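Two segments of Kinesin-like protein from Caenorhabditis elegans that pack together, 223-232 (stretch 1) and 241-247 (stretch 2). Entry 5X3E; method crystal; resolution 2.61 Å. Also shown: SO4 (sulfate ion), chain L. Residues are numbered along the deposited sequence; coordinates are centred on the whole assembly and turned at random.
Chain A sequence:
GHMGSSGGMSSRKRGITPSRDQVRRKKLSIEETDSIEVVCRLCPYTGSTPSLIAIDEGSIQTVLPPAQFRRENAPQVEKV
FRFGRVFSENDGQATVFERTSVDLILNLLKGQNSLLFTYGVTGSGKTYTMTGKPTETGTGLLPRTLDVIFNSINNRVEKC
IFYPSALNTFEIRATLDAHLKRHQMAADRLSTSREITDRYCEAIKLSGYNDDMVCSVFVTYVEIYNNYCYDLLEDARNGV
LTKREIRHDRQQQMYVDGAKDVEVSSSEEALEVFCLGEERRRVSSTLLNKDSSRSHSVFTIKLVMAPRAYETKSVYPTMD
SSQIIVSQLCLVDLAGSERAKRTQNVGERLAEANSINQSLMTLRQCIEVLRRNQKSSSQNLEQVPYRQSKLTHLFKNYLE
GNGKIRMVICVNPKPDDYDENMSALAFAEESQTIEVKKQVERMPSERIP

Stretch 1 223-232: EIYNNYCYDL
Stretch 2 241-247: LTKREIR

Stretch 1 is a tight β-hairpin, and stretch 2 runs antiparallel to its second strand, C229 facing R244 (CA–CA 5.1 Å) and Y230 facing K243 (5.3 Å). The pairing is loose, and together the two stretches bury 551 Å².

The first strand, E223 to Y225, is extended (phi/psi near -121/135, -110/109 and -133/122). E223 and Y230 exchange backbone hydrogen bonds, N to O, of 2.7 Å in both directions. I224 (m, t) points sideways, but its end reaches stretch 2, where CD1 lies 4.4 Å from I246 CD1. A type I' turn from Y225 to Y228 reverses the chain through N226 (58/48) and N227 (58/16), both with positive phi; Y225 N donates to Y228 O (2.8 Å) and Y228 N to Y225 O (3.1 Å).

Y228 (-117/149, chi1 m, chi2 -46°) points toward stretch 2 and offers a ring face to K243. The lysine CE stands 3.8 Å from the ring centroid, 12° off the normal, a CH-π contact; its NZ is off-centre, 4.1 Å from the centroid and 31° off the normal, adding a cation-π interaction.

At C229 (-113/130, chi1 t) the backbones bond directly: R244 N donates to C229 O at 2.7 Å, with a bent angle of 136°. On the return side the strands are bridged by water 1, which accepts from C229 N (2.8 Å) and donates to R244 O (2.6 Å). K243 CA also approaches C229 O at 3.5 Å in a CA-H···O contact. The cysteine CB packs 4.1 Å from CD1 of I246 (m, t).

Y230 (-128/141, chi1 m, chi2 -88°) points sideways. K243 (-65/143; m, t, t, m) extends its chain so that NZ donates to Y230 OH at 2.7 Å, tying both tyrosines to one amine. Further back on the ring, Y230 CD1 meets L241 CB at 3.8 Å. Near this point K243 N donates to sulfate O1 (3.1 Å, 165°), probably an ion from the crystallisation liquor.

D231 (-92/107, chi1 t) is joined to stretch 2 through water 2, which accepts from D231 N (2.8 Å) and R244 NE (2.9 Å) and lies 2.8 Å from T242 O, one of the acceptors within its reach. R244 (-125/149; m, m, t) lies beside D231, its NE 4.3 Å from D231 CB. L232 (-65/-14; m, t) leaves the strand with CB directed away, yet its CD2 comes within 4.3 Å of CD2 of L241 (-87/137; m, p), an apolar contact.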

# COMPACT_ATOMS: atom_id res chain seq x y z
N GLU A 223 6.26 -9.34 -0.59
CA GLU A 223 5.42 -10.15 0.27
C GLU A 223 6.15 -10.45 1.57
O GLU A 223 7.33 -10.83 1.55
CB GLU A 223 5.02 -11.46 -0.42
CG GLU A 223 4.16 -12.39 0.42
CD GLU A 223 3.96 -13.74 -0.24
OE1 GLU A 223 4.93 -14.25 -0.83
OE2 GLU A 223 2.83 -14.27 -0.18
N ILE A 224 5.46 -10.30 2.70
CA ILE A 224 5.99 -10.68 4.00
C ILE A 224 5.20 -11.90 4.46
O ILE A 224 4.01 -11.80 4.79
CB ILE A 224 5.91 -9.54 5.01
CG1 ILE A 224 6.82 -8.39 4.58
CG2 ILE A 224 6.28 -10.03 6.40
CD1 ILE A 224 6.64 -7.14 5.39
N TYR A 225 5.85 -13.06 4.46
CA TYR A 225 5.20 -14.33 4.79
C TYR A 225 6.07 -15.10 5.77
O TYR A 225 7.23 -15.40 5.46
CB TYR A 225 4.95 -15.14 3.52
CG TYR A 225 4.45 -16.54 3.78
CD1 TYR A 225 3.20 -16.75 4.33
CD2 TYR A 225 5.24 -17.64 3.48
CE1 TYR A 225 2.74 -18.03 4.56
CE2 TYR A 225 4.78 -18.92 3.71
CZ TYR A 225 3.53 -19.11 4.25
OH TYR A 225 3.07 -20.39 4.49
N ASN A 226 5.52 -15.42 6.94
CA ASN A 226 6.22 -16.19 7.98
C ASN A 226 7.51 -15.50 8.42
O ASN A 226 8.57 -16.11 8.49
CB ASN A 226 6.50 -17.62 7.50
CG ASN A 226 6.61 -18.60 8.66
OD1 ASN A 226 6.97 -18.24 9.77
ND2 ASN A 226 6.29 -19.86 8.38
N ASN A 227 7.39 -14.20 8.71
CA ASN A 227 8.50 -13.35 9.16
C ASN A 227 9.66 -13.31 8.17
O ASN A 227 10.77 -12.88 8.51
CB ASN A 227 9.00 -13.76 10.54
CG ASN A 227 9.44 -12.57 11.38
OD1 ASN A 227 8.78 -11.52 11.37
ND2 ASN A 227 10.55 -12.71 12.09
N TYR A 228 9.44 -13.75 6.93
CA TYR A 228 10.41 -13.65 5.86
C TYR A 228 9.86 -12.75 4.77
O TYR A 228 8.64 -12.68 4.56
CB TYR A 228 10.76 -15.02 5.29
CG TYR A 228 11.60 -15.88 6.21
CD1 TYR A 228 12.72 -15.35 6.85
CD2 TYR A 228 11.28 -17.21 6.44
CE1 TYR A 228 13.49 -16.13 7.70
CE2 TYR A 228 12.05 -17.99 7.28
CZ TYR A 228 13.15 -17.45 7.91
OH TYR A 228 13.92 -18.23 8.75
N CYS A 229 10.75 -12.05 4.08
CA CYS A 229 10.37 -11.06 3.09
C CYS A 229 10.78 -11.53 1.70
O CYS A 229 11.94 -11.89 1.48
CB CYS A 229 11.00 -9.71 3.42
SG CYS A 229 10.44 -8.42 2.34
N TYR A 230 9.84 -11.48 0.75
CA TYR A 230 10.07 -11.95 -0.61
C TYR A 230 9.68 -10.89 -1.63
O TYR A 230 8.67 -10.20 -1.46
CB TYR A 230 9.27 -13.23 -0.90
CG TYR A 230 9.57 -14.38 0.03
CD1 TYR A 230 10.61 -15.26 -0.24
CD2 TYR A 230 8.83 -14.58 1.19
CE1 TYR A 230 10.89 -16.31 0.61
CE2 TYR A 230 9.10 -15.62 2.04
CZ TYR A 230 10.14 -16.49 1.75
OH TYR A 230 10.43 -17.54 2.59
N ASP A 231 10.47 -10.79 -2.68
CA ASP A 231 10.18 -9.90 -3.80
C ASP A 231 9.40 -10.68 -4.85
O ASP A 231 9.96 -11.52 -5.56
CB ASP A 231 11.48 -9.31 -4.37
CG ASP A 231 11.25 -8.51 -5.64
OD1 ASP A 231 12.23 -8.27 -6.38
OD2 ASP A 231 10.10 -8.09 -5.88
N LEU A 232 8.10 -10.39 -4.96
CA LEU A 232 7.24 -11.05 -5.93
C LEU A 232 7.60 -10.72 -7.37
O LEU A 232 7.12 -11.41 -8.28
CB LEU A 232 5.78 -10.66 -5.67
CG LEU A 232 5.24 -10.92 -4.26
CD1 LEU A 232 3.87 -10.29 -4.12
CD2 LEU A 232 5.17 -12.40 -4.01
N LEU A 241 11.77 -18.29 -4.62
CA LEU A 241 11.94 -16.87 -4.32
C LEU A 241 12.99 -16.72 -3.23
O LEU A 241 13.00 -17.48 -2.25
CB LEU A 241 10.63 -16.20 -3.90
CG LEU A 241 9.50 -15.96 -4.89
CD1 LEU A 241 8.71 -17.23 -5.06
CD2 LEU A 241 8.60 -14.89 -4.33
N THR A 242 13.87 -15.74 -3.40
CA THR A 242 14.95 -15.50 -2.45
C THR A 242 14.44 -14.69 -1.27
O THR A 242 13.70 -13.71 -1.44
CB THR A 242 16.07 -14.73 -3.15
OG1 THR A 242 16.38 -15.37 -4.40
CG2 THR A 242 17.32 -14.69 -2.27
N LYS A 243 14.84 -15.09 -0.07
CA LYS A 243 14.53 -14.28 1.10
C LYS A 243 15.25 -12.94 0.99
O LYS A 243 16.37 -12.86 0.49
CB LYS A 243 14.95 -15.00 2.38
CG LYS A 243 14.28 -16.35 2.59
CD LYS A 243 14.60 -16.90 3.98
CE LYS A 243 14.08 -18.33 4.14
NZ LYS A 243 12.75 -18.54 3.48
N ARG A 244 14.59 -11.88 1.44
CA ARG A 244 15.11 -10.54 1.28
C ARG A 244 15.19 -9.85 2.63
O ARG A 244 14.39 -10.11 3.53
CB ARG A 244 14.24 -9.73 0.33
CG ARG A 244 14.10 -10.33 -1.06
CD ARG A 244 15.42 -10.33 -1.81
NE ARG A 244 15.28 -10.93 -3.14
CZ ARG A 244 16.28 -11.13 -3.99
NH1 ARG A 244 17.51 -10.78 -3.66
NH2 ARG A 244 16.05 -11.68 -5.18
N GLU A 245 16.17 -8.96 2.76
CA GLU A 245 16.47 -8.30 4.02
C GLU A 245 15.83 -6.92 4.03
O GLU A 245 15.93 -6.17 3.06
CB GLU A 245 17.99 -8.20 4.22
CG GLU A 245 18.41 -7.62 5.56
CD GLU A 245 18.81 -8.68 6.56
OE1 GLU A 245 18.68 -9.88 6.23
OE2 GLU A 245 19.26 -8.32 7.67
N ILE A 246 15.17 -6.60 5.14
CA ILE A 246 14.57 -5.28 5.33
C ILE A 246 15.59 -4.41 6.06
O ILE A 246 16.00 -4.72 7.18
CB ILE A 246 13.26 -5.38 6.12
CG1 ILE A 246 12.18 -6.00 5.24
CG2 ILE A 246 12.83 -4.02 6.64
CD1 ILE A 246 10.96 -6.50 5.99
N ARG A 247 16.02 -3.32 5.41
CA ARG A 247 17.08 -2.47 5.94
C ARG A 247 16.82 -1.02 5.55
O ARG A 247 15.89 -0.72 4.79
CB ARG A 247 18.44 -2.93 5.43
CG ARG A 247 18.58 -2.90 3.92
CD ARG A 247 19.87 -3.57 3.49
NE ARG A 247 21.04 -3.00 4.15
CZ ARG A 247 22.26 -3.53 4.07
NH1 ARG A 247 22.44 -4.64 3.37
NH2 ARG A 247 23.28 -2.95 4.68
S SO4 L . 17.69 -17.88 0.32
O1 SO4 L . 16.38 -17.75 -0.31
O2 SO4 L . 17.60 -17.49 1.72
O3 SO4 L . 18.13 -19.27 0.24
O4 SO4 L . 18.66 -17.04 -0.39
O HOH W 1 13.46 -12.36 4.45
O HOH W 2 12.73 -12.23 -3.60